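Local structure of farnesyl pyrophosphate synthase (Pseudomonas aeruginosa, 3ZOU) at residues 74-77 with 78-81; 109-112 with 113-117; 207-210 with 211-215; 272-275 with 276-279. The protein catalyses the chain-elongating condensation of isopentenyl diphosphate with an allylic diphosphate such as geranyl diphosphate, giving farnesyl diphosphate, probably by a magnesium-assisted mechanism. All coordinates share one frame; numbering follows the deposited sequence.

Interaction 1: 74-77 with 78-81. With GPP (geranyl diphosphate), chain E.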
loop_
_atom_site.group_PDB
_atom_site.type_symbol
_atom_site.label_atom_id
_atom_site.label_comp_id
_atom_site.label_asym_id
_atom_site.label_seq_id
_atom_site.Cartn_x
_atom_site.Cartn_y
_atom_site.Cartn_z
ATOM N N GLU A 74 9.477 -1.310 8.382
ATOM C CA GLU A 74 8.977 -2.244 9.345
ATOM C C GLU A 74 7.485 -2.510 9.135
ATOM O O GLU A 74 7.028 -3.607 9.298
ATOM C CB GLU A 74 9.282 -1.830 10.800
ATOM C CG GLU A 74 9.025 -2.972 11.759
ATOM C CD GLU A 74 9.922 -4.229 11.627
ATOM O OE1 GLU A 74 10.978 -4.127 10.967
ATOM O OE2 GLU A 74 9.536 -5.237 12.222
ATOM N N LEU A 75 6.774 -1.455 8.752
ATOM C CA LEU A 75 5.343 -1.602 8.488
ATOM C C LEU A 75 5.123 -2.533 7.317
ATOM O O LEU A 75 4.188 -3.356 7.355
ATOM C CB LEU A 75 4.709 -0.256 8.249
ATOM C CG LEU A 75 4.553 0.566 9.561
ATOM C CD1 LEU A 75 4.299 2.004 9.195
ATOM C CD2 LEU A 75 3.481 0.034 10.492
ATOM N N ILE A 76 5.908 -2.354 6.244
ATOM C CA ILE A 76 5.755 -3.247 5.102
ATOM C C ILE A 76 6.052 -4.705 5.576
ATOM O O ILE A 76 5.379 -5.682 5.192
ATOM C CB ILE A 76 6.631 -2.840 3.908
ATOM C CG1 ILE A 76 6.189 -1.479 3.318
ATOM C CG2 ILE A 76 6.669 -3.933 2.820
ATOM C CD1 ILE A 76 4.786 -1.473 2.760
ATOM N N HIS A 77 7.182 -4.887 6.220
ATOM C CA HIS A 77 7.575 -6.169 6.718
ATOM C C HIS A 77 6.456 -6.844 7.577
ATOM O O HIS A 77 6.042 -7.959 7.308
ATOM C CB HIS A 77 8.872 -6.055 7.532
ATOM C CG HIS A 77 9.370 -7.353 8.052
ATOM N ND1 HIS A 77 9.600 -8.460 7.279
ATOM C CD2 HIS A 77 9.617 -7.732 9.324
ATOM C CE1 HIS A 77 10.013 -9.443 8.050
ATOM N NE2 HIS A 77 10.011 -9.021 9.292
ATOM N N ALA A 78 5.919 -6.090 8.508
ATOM C CA ALA A 78 4.867 -6.585 9.415
ATOM C C ALA A 78 3.634 -6.988 8.634
ATOM O O ALA A 78 3.076 -8.026 8.871
ATOM C CB ALA A 78 4.517 -5.518 10.423
ATOM N N TYR A 79 3.224 -6.143 7.664
ATOM C CA TYR A 79 1.972 -6.456 6.912
ATOM C C TYR A 79 2.238 -7.766 6.137
ATOM O O TYR A 79 1.353 -8.661 6.092
ATOM C CB TYR A 79 1.488 -5.342 6.008
ATOM C CG TYR A 79 1.592 -5.623 4.503
ATOM C CD1 TYR A 79 0.724 -6.492 3.908
ATOM C CD2 TYR A 79 2.516 -5.009 3.690
ATOM C CE1 TYR A 79 0.811 -6.783 2.549
ATOM C CE2 TYR A 79 2.630 -5.305 2.340
ATOM C CZ TYR A 79 1.772 -6.172 1.768
ATOM O OH TYR A 79 1.907 -6.477 0.452
ATOM N N SER A 80 3.444 -7.934 5.587
ATOM C CA SER A 80 3.726 -9.131 4.765
ATOM C C SER A 80 3.676 -10.393 5.570
ATOM O O SER A 80 3.143 -11.389 5.083
ATOM C CB SER A 80 5.073 -8.962 4.056
ATOM O OG SER A 80 6.142 -9.224 4.932
ATOM N N LEU A 81 4.052 -10.342 6.844
ATOM C CA LEU A 81 4.038 -11.556 7.707
ATOM C C LEU A 81 2.592 -11.932 8.059
ATOM O O LEU A 81 2.267 -13.096 8.100
ATOM C CB LEU A 81 4.905 -11.308 8.954
ATOM C CG LEU A 81 6.412 -11.092 8.670
ATOM C CD1 LEU A 81 7.085 -10.924 10.043
ATOM C CD2 LEU A 81 6.988 -12.174 7.764
HETATM C C1 GPP E . 7.880 -15.009 5.087
HETATM O O1 GPP E . 8.540 -16.113 4.419
HETATM C C2 GPP E . 7.238 -14.123 4.073
HETATM C C3 GPP E . 7.881 -13.078 3.497
HETATM C C4 GPP E . 9.215 -12.724 4.015
HETATM C C5 GPP E . 7.240 -12.193 2.525
HETATM C C6 GPP E . 5.709 -12.374 2.580
HETATM C C7 GPP E . 5.143 -11.601 1.479
HETATM C C8 GPP E . 3.864 -11.343 1.245
HETATM C C9 GPP E . 2.641 -11.753 2.084
HETATM C C10 GPP E . 3.806 -10.537 -0.014
HETATM P PA GPP E . 8.392 -17.592 5.017
HETATM O O1A GPP E . 6.901 -18.018 4.952
HETATM O O2A GPP E . 9.345 -18.443 4.200
HETATM O O3A GPP E . 9.030 -17.353 6.472
HETATM P PB GPP E . 8.349 -17.512 7.930
HETATM O O1B GPP E . 6.870 -17.748 7.656
HETATM O O2B GPP E . 9.007 -18.712 8.580
HETATM O O3B GPP E . 8.707 -16.153 8.530
HETATM O O HOH W 1 8.942 -8.927 4.614
#

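Interaction 2: 109-112 with 113-117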
loop_
_atom_site.group_PDB
_atom_site.type_symbol
_atom_site.label_atom_id
_atom_site.label_comp_id
_atom_site.label_asym_id
_atom_site.label_seq_id
_atom_site.Cartn_x
_atom_site.Cartn_y
_atom_site.Cartn_z
ATOM N N THR A 109 -10.159 -9.513 9.939
ATOM C CA THR A 109 -9.459 -8.440 10.667
ATOM C C THR A 109 -7.956 -8.516 10.377
ATOM O O THR A 109 -7.347 -7.477 10.170
ATOM C CB THR A 109 -9.772 -8.467 12.176
ATOM O OG1 THR A 109 -11.178 -8.222 12.322
ATOM C CG2 THR A 109 -9.033 -7.388 12.922
ATOM N N ALA A 110 -7.370 -9.710 10.271
ATOM C CA ALA A 110 -5.941 -9.814 9.960
ATOM C C ALA A 110 -5.672 -9.282 8.585
ATOM O O ALA A 110 -4.725 -8.535 8.370
ATOM C CB ALA A 110 -5.466 -11.234 10.067
ATOM N N ILE A 111 -6.497 -9.692 7.624
ATOM C CA ILE A 111 -6.329 -9.228 6.262
ATOM C C ILE A 111 -6.368 -7.704 6.197
ATOM O O ILE A 111 -5.461 -7.042 5.593
ATOM C CB ILE A 111 -7.415 -9.809 5.290
ATOM C CG1 ILE A 111 -7.168 -11.308 5.087
ATOM C CG2 ILE A 111 -7.380 -9.112 3.944
ATOM C CD1 ILE A 111 -8.405 -12.072 4.588
ATOM N N LEU A 112 -7.380 -7.152 6.790
ATOM C CA LEU A 112 -7.628 -5.720 6.825
ATOM C C LEU A 112 -6.532 -4.953 7.620
ATOM O O LEU A 112 -6.053 -3.921 7.138
ATOM C CB LEU A 112 -9.006 -5.397 7.448
ATOM C CG LEU A 112 -10.161 -5.826 6.545
ATOM C CD1 LEU A 112 -11.462 -5.617 7.303
ATOM C CD2 LEU A 112 -10.167 -5.025 5.261
ATOM N N ALA A 113 -6.175 -5.398 8.829
ATOM C CA ALA A 113 -5.109 -4.761 9.605
ATOM C C ALA A 113 -3.882 -4.635 8.756
ATOM O O ALA A 113 -3.236 -3.583 8.731
ATOM C CB ALA A 113 -4.808 -5.535 10.869
ATOM N N ALA A 114 -3.494 -5.720 8.127
ATOM C CA ALA A 114 -2.295 -5.712 7.275
ATOM C C ALA A 114 -2.436 -4.810 6.071
ATOM O O ALA A 114 -1.513 -4.046 5.716
ATOM C CB ALA A 114 -1.905 -7.104 6.905
ATOM N N ASP A 115 -3.602 -4.763 5.427
ATOM C CA ASP A 115 -3.815 -3.801 4.347
ATOM C C ASP A 115 -3.632 -2.339 4.840
ATOM O O ASP A 115 -3.076 -1.528 4.080
ATOM C CB ASP A 115 -5.235 -3.971 3.780
ATOM C CG ASP A 115 -5.426 -5.193 2.940
ATOM O OD1 ASP A 115 -4.482 -5.816 2.481
ATOM O OD2 ASP A 115 -6.630 -5.579 2.690
ATOM N N GLY A 116 -4.127 -2.023 6.043
ATOM C CA GLY A 116 -3.992 -0.720 6.628
ATOM C C GLY A 116 -2.532 -0.423 6.988
ATOM O O GLY A 116 -2.123 0.718 6.901
ATOM N N LEU A 117 -1.759 -1.448 7.356
ATOM C CA LEU A 117 -0.317 -1.253 7.641
ATOM C C LEU A 117 0.379 -0.870 6.368
ATOM O O LEU A 117 1.291 -0.063 6.391
ATOM C CB LEU A 117 0.301 -2.523 8.258
ATOM C CG LEU A 117 -0.139 -2.861 9.692
ATOM C CD1 LEU A 117 0.375 -4.234 10.074
ATOM C CD2 LEU A 117 0.246 -1.804 10.668
#

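Interaction 3: 207-210 with 211-215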
loop_
_atom_site.group_PDB
_atom_site.type_symbol
_atom_site.label_atom_id
_atom_site.label_comp_id
_atom_site.label_asym_id
_atom_site.label_seq_id
_atom_site.Cartn_x
_atom_site.Cartn_y
_atom_site.Cartn_z
ATOM N N ALA A 207 27.120 1.172 -3.987
ATOM C CA ALA A 207 27.854 0.361 -3.047
ATOM C C ALA A 207 26.992 -0.205 -1.968
ATOM O O ALA A 207 27.108 -1.356 -1.609
ATOM C CB ALA A 207 28.979 1.196 -2.426
ATOM N N LEU A 208 26.139 0.636 -1.443
ATOM C CA LEU A 208 25.206 0.192 -0.407
ATOM C C LEU A 208 24.226 -0.812 -0.924
ATOM O O LEU A 208 23.833 -1.765 -0.220
ATOM C CB LEU A 208 24.531 1.421 0.264
ATOM C CG LEU A 208 25.353 2.215 1.269
ATOM C CD1 LEU A 208 24.652 3.509 1.574
ATOM C CD2 LEU A 208 25.639 1.458 2.569
ATOM N N GLU A 209 23.832 -0.682 -2.205
ATOM C CA GLU A 209 23.030 -1.740 -2.851
ATOM C C GLU A 209 23.735 -3.106 -2.973
ATOM O O GLU A 209 23.150 -4.135 -2.652
ATOM C CB GLU A 209 22.498 -1.242 -4.193
ATOM C CG GLU A 209 21.702 -2.312 -4.906
ATOM C CD GLU A 209 21.199 -1.801 -6.249
ATOM O OE1 GLU A 209 20.204 -1.036 -6.268
ATOM O OE2 GLU A 209 21.836 -2.119 -7.265
ATOM N N ARG A 210 25.035 -3.085 -3.307
ATOM C CA ARG A 210 25.820 -4.295 -3.330
ATOM C C ARG A 210 25.877 -4.944 -1.933
ATOM O O ARG A 210 25.793 -6.184 -1.807
ATOM C CB ARG A 210 27.216 -4.020 -3.894
ATOM C CG ARG A 210 27.195 -3.755 -5.360
ATOM C CD ARG A 210 28.645 -3.902 -5.902
ATOM N NE ARG A 210 29.531 -2.908 -5.403
ATOM C CZ ARG A 210 29.566 -1.633 -5.812
ATOM N NH1 ARG A 210 28.747 -1.149 -6.751
ATOM N NH2 ARG A 210 30.425 -0.801 -5.267
ATOM N N TYR A 211 26.114 -4.102 -0.940
ATOM C CA TYR A 211 26.109 -4.563 0.445
ATOM C C TYR A 211 24.829 -5.304 0.741
ATOM O O TYR A 211 24.818 -6.365 1.350
ATOM C CB TYR A 211 26.389 -3.355 1.382
ATOM C CG TYR A 211 26.114 -3.666 2.851
ATOM C CD1 TYR A 211 24.854 -3.547 3.381
ATOM C CD2 TYR A 211 27.090 -4.187 3.646
ATOM C CE1 TYR A 211 24.559 -3.857 4.674
ATOM C CE2 TYR A 211 26.819 -4.538 4.975
ATOM C CZ TYR A 211 25.560 -4.360 5.503
ATOM O OH TYR A 211 25.270 -4.729 6.786
ATOM N N ALA A 212 23.719 -4.627 0.453
ATOM C CA ALA A 212 22.395 -5.127 0.821
ATOM C C ALA A 212 22.054 -6.433 0.108
ATOM O O ALA A 212 21.497 -7.323 0.681
ATOM C CB ALA A 212 21.380 -4.028 0.482
ATOM N N GLU A 213 22.424 -6.530 -1.167
ATOM C CA GLU A 213 22.264 -7.763 -1.896
ATOM C C GLU A 213 22.968 -8.927 -1.257
ATOM O O GLU A 213 22.428 -10.002 -1.080
ATOM C CB GLU A 213 22.766 -7.590 -3.349
ATOM C CG GLU A 213 21.963 -6.633 -4.198
ATOM C CD GLU A 213 22.605 -6.208 -5.532
ATOM O OE1 GLU A 213 23.838 -6.280 -5.696
ATOM O OE2 GLU A 213 21.850 -5.730 -6.405
ATOM N N ALA A 214 24.206 -8.650 -0.876
ATOM C CA ALA A 214 25.020 -9.679 -0.246
ATOM C C ALA A 214 24.517 -10.121 1.104
ATOM O O ALA A 214 24.417 -11.334 1.389
ATOM C CB ALA A 214 26.479 -9.211 -0.227
ATOM N N ILE A 215 24.186 -9.199 2.008
ATOM C CA ILE A 215 23.695 -9.632 3.281
ATOM C C ILE A 215 22.346 -10.303 3.225
ATOM O O ILE A 215 22.056 -11.171 4.030
ATOM C CB ILE A 215 23.679 -8.551 4.369
ATOM C CG1 ILE A 215 22.803 -7.351 3.987
ATOM C CG2 ILE A 215 25.062 -8.044 4.626
ATOM C CD1 ILE A 215 22.279 -6.610 5.165
HETATM O O HOH W 2 24.065 -4.000 -7.429
#

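Interaction 4: 272-275 with 276-279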
loop_
_atom_site.group_PDB
_atom_site.type_symbol
_atom_site.label_atom_id
_atom_site.label_comp_id
_atom_site.label_asym_id
_atom_site.label_seq_id
_atom_site.Cartn_x
_atom_site.Cartn_y
_atom_site.Cartn_z
ATOM N N ALA A 272 33.377 -5.771 1.296
ATOM C CA ALA A 272 34.099 -5.139 0.165
ATOM C C ALA A 272 33.304 -3.978 -0.418
ATOM O O ALA A 272 33.840 -2.984 -0.802
ATOM C CB ALA A 272 34.350 -6.127 -0.917
ATOM N N ALA A 273 31.961 -4.124 -0.447
ATOM C CA ALA A 273 31.145 -3.035 -0.924
ATOM C C ALA A 273 31.281 -1.801 -0.069
ATOM O O ALA A 273 31.068 -0.714 -0.570
ATOM C CB ALA A 273 29.694 -3.448 -0.926
ATOM N N LEU A 274 31.663 -1.935 1.208
ATOM C CA LEU A 274 31.852 -0.815 2.068
ATOM C C LEU A 274 33.327 -0.338 2.208
ATOM O O LEU A 274 33.607 0.460 3.061
ATOM C CB LEU A 274 31.301 -1.147 3.444
ATOM C CG LEU A 274 29.857 -1.585 3.500
ATOM C CD1 LEU A 274 29.520 -1.920 4.968
ATOM C CD2 LEU A 274 29.040 -0.447 2.979
ATOM N N ASP A 275 34.190 -0.844 1.346
ATOM C CA ASP A 275 35.586 -0.365 1.314
ATOM C C ASP A 275 35.592 1.106 0.992
ATOM O O ASP A 275 34.869 1.602 0.094
ATOM C CB ASP A 275 36.443 -1.161 0.331
ATOM C CG ASP A 275 36.831 -2.503 0.882
ATOM O OD1 ASP A 275 36.858 -2.663 2.138
ATOM O OD2 ASP A 275 37.146 -3.389 0.049
ATOM N N GLY A 276 36.344 1.857 1.759
ATOM C CA GLY A 276 36.342 3.299 1.524
ATOM C C GLY A 276 35.276 4.065 2.266
ATOM O O GLY A 276 35.382 5.287 2.417
ATOM N N PHE A 277 34.247 3.391 2.786
ATOM C CA PHE A 277 33.367 4.093 3.674
ATOM C C PHE A 277 34.102 4.355 4.986
ATOM O O PHE A 277 34.930 3.555 5.420
ATOM C CB PHE A 277 32.088 3.297 3.982
ATOM C CG PHE A 277 31.061 3.335 2.890
ATOM C CD1 PHE A 277 31.298 2.751 1.662
ATOM C CD2 PHE A 277 29.850 3.928 3.112
ATOM C CE1 PHE A 277 30.339 2.750 0.653
ATOM C CE2 PHE A 277 28.876 3.933 2.095
ATOM C CZ PHE A 277 29.124 3.348 0.891
ATOM N N PRO A 278 33.705 5.421 5.666
ATOM C CA PRO A 278 34.341 5.752 6.922
ATOM C C PRO A 278 33.955 4.847 8.070
ATOM O O PRO A 278 33.148 3.897 7.922
ATOM C CB PRO A 278 33.833 7.166 7.203
ATOM C CG PRO A 278 32.500 7.238 6.553
ATOM C CD PRO A 278 32.643 6.400 5.315
ATOM N N PRO A 279 34.502 5.136 9.274
ATOM C CA PRO A 279 34.144 4.343 10.424
ATOM C C PRO A 279 32.651 4.339 10.789
ATOM O O PRO A 279 32.194 3.426 11.508
ATOM C CB PRO A 279 34.979 4.996 11.555
ATOM C CG PRO A 279 36.217 5.340 10.832
ATOM C CD PRO A 279 35.685 6.010 9.580
#

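Interaction 1: 74-77 with 78-81
His77 and Leu81 meet one turn apart on helix 67-85, with aliphatic carbon laid over an aromatic face. Leu81 CG stands above one face of the imidazole, off-centre toward the rim and 4.3 Å from the ring centroid, a CH-pi contact; its CD1 methyl comes nearest the ring, 3.6 Å from His77 NE2, but is displaced further toward the rim. The imidazole lies there because His77 CG is trans to the backbone N (chi1 -178°), which sends the ring along the helix surface. Elsewhere on the same turn, Ile76 CG2 makes a looser apolar contact with Tyr79 CE2.

Among the polar contacts, His77 O is gripped twice. Leu81 N donates to it at 3.1 Å, nearly in line with the carbonyl, while Ser80 OG donates from a more bent approach at 2.7 Å. With chi1 at 79°, the hydroxyl sits between its own backbone N and carbonyl carbon and can fold back onto the preceding turn. A water then donates to Ser80 OG and lies 2.8 Å from His77 ND1, at the ring edge, joining the two side chains. Glu74 OE2 also lies at that ring's edge, but its salt bridge is to Arg46.

Geranyl diphosphate runs past the end of this segment: its C9 is 3.1 Å from Ser80 O, and Leu81 CD2 is 4.0 Å from its C1. Helix 67-85 continues to Asp84, a magnesium ligand, as expected for the aspartate-rich helix lining the allylic site of the all-alpha prenyltransferase fold.

Interaction 2: 109-112 with 113-117
Ile111 O is shared by two donors: Asp115 N, one turn further along helix 107-126, at 2.9 Å, and His83 NE2 of the same chain, which bonds to it from helix 67-85. The carbonyl thus serves both its own helix and a neighbouring one. The shortest backbone bond here is Ala113 N to Thr109 O, 2.7 Å and close to straight (169°). Ala114 N to Ala110 O and Gly116 N to Leu112 O continue the alpha-helical pattern.

Asp115 lies alongside Ile111, both side chains pointing the same way. Its CG is trans to the carbonyl carbon (chi1 -74°), a rotation that lays the carboxylate back over the preceding turn, with CG 3.2 Å from Ile111 O. OD2 passes the CG2 methyl of Ile111 at 3.8 Å, and the CD2 methyl of Leu112 approaches the same oxygen from further off. Two alanine methyls lie against carbonyls of the preceding turn: that of Ala113 at Thr109 O (3.3 Å) and that of Ala114 at Ala110 O.

The helix packs on helices 67-85 and 30-40 of its own chain, while its Asp115 side faces the second subunit. There OD2 is hydrogen-bonded to His83 ND1 of the second subunit, and Asp115 O to Gln118 NE2 of that subunit. The two copies of Asp115 also bring their OD1 atoms close together. That proximity and Ile111 O may raise the proton affinity of the carboxylate, which the His83 bond may offset. Asp115 thus places a histidine-bonded carboxylate in the interface, consistent with a part in holding the dimer.

Interaction 3: 207-210 with 211-215
Glu209 and Glu213, one turn apart, bring their carboxylates together on helix 202-227, one of the long helices of the all-alpha prenyltransferase fold. Glu209 leaves the backbone with CG trans to N (chi1 178°) and stays extended through the next bond, so the chain stands out from the helix, and Glu213 leans back to meet it. Glu213 adopts the other common rotation, CG trans to the carbonyl carbon, which folds its stem over the preceding turn and puts CG 3.2 Å from Glu209 O. The two chains cross at a slant, their carboxylate planes 32° apart. Glu213 OE2 consequently lies 3.7 Å from both Glu209 CG and Glu209 OE2. This proximity of like charges would be expected to raise the proton affinity of the pair somewhat. Arg191 NH2 makes a long, weak ion pair with Glu209 OE1.

Tyr211 turns to the protein interior. Its CB packs 3.4 Å from Leu208 O, which lies near the ring plane at the edge, while Ile215 CG2 lies over one ring face toward the rim. The phenol end is hydrogen-bonded to Leu284 O, joining this helix to helix 282-293. Leu208 packs between that helix and helix 171-196.

Arg210 stays at the surface. Its chain bends at chi3, bringing one face of the guanidinium over Ala207 CA, 3.6 Å from the plane; crystal packing may influence this bend.

A water lies between the two acidic side chains, 2.9 Å from Glu209 OE2 and 2.9 Å from Glu213 OE1, though it may not serve both at once.

Interaction 4: 272-275 with 276-279
Phe277 turns one face of its ring to Leu274, whose CD2 methyl sits almost exactly above the ring centre, 4.1 Å from the centroid and 8° off the ring normal. The contact is a well-centred CH-pi interaction made by one branch of the leucine. Leu274 reaches the ring with CG trans to its carbonyl carbon (chi1 -56°). A similar first torsion in Phe277 swings the ring back beneath the start of the turn, where CD1 comes within 3.6 Å of Leu274 CA and CE1 within 3.7 Å of Ala273 O.

The backbone between them forms a type II beta turn from Leu274 to Phe277, in the connection between helix 256-273 and helix 282-293. Phe277 N donates to Leu274 O at 3.0 Å, from well above the carbonyl plane. Gly276 occupies the third position with positive phi (88°), a backbone conformation that favours glycine at this turn position. Asp275 and Gly276 are exposed at the outer corner, whereas Leu274 is buried.

On the inward side, Leu274 packs on Leu208 and Tyr211, and Phe277 on Ala207, all from helix 202-227. Arg285, on helix 282-293, gathers the carbonyls of the connection: its NH2 is hydrogen-bonded to Phe277 O and to Leu274 O, which also accepts the turn's own N-H, and its NH1 to Pro278 O.

From the N terminus, interaction 1 lies on helix 67-85, interaction 2 on helix 107-126, interaction 3 on helix 202-227 and interaction 4 where helix 256-273 leads toward helix 282-293. All are local and in series; none nests in or crosses another, and only interaction 4 closes a turn. They form two touching pairs. Tyr79 CB packs 3.3 Å from Ala114 O, joining helix 67-85 to the subunit interface. On the side of the chain's centre opposite interaction 2, Tyr211 CD2 meets Leu274 CD1 at 3.6 Å, tying helix 202-227 to the connection before helix 282-293. Interactions 2 and 4 are furthest apart, their centres about 40 Å from each other.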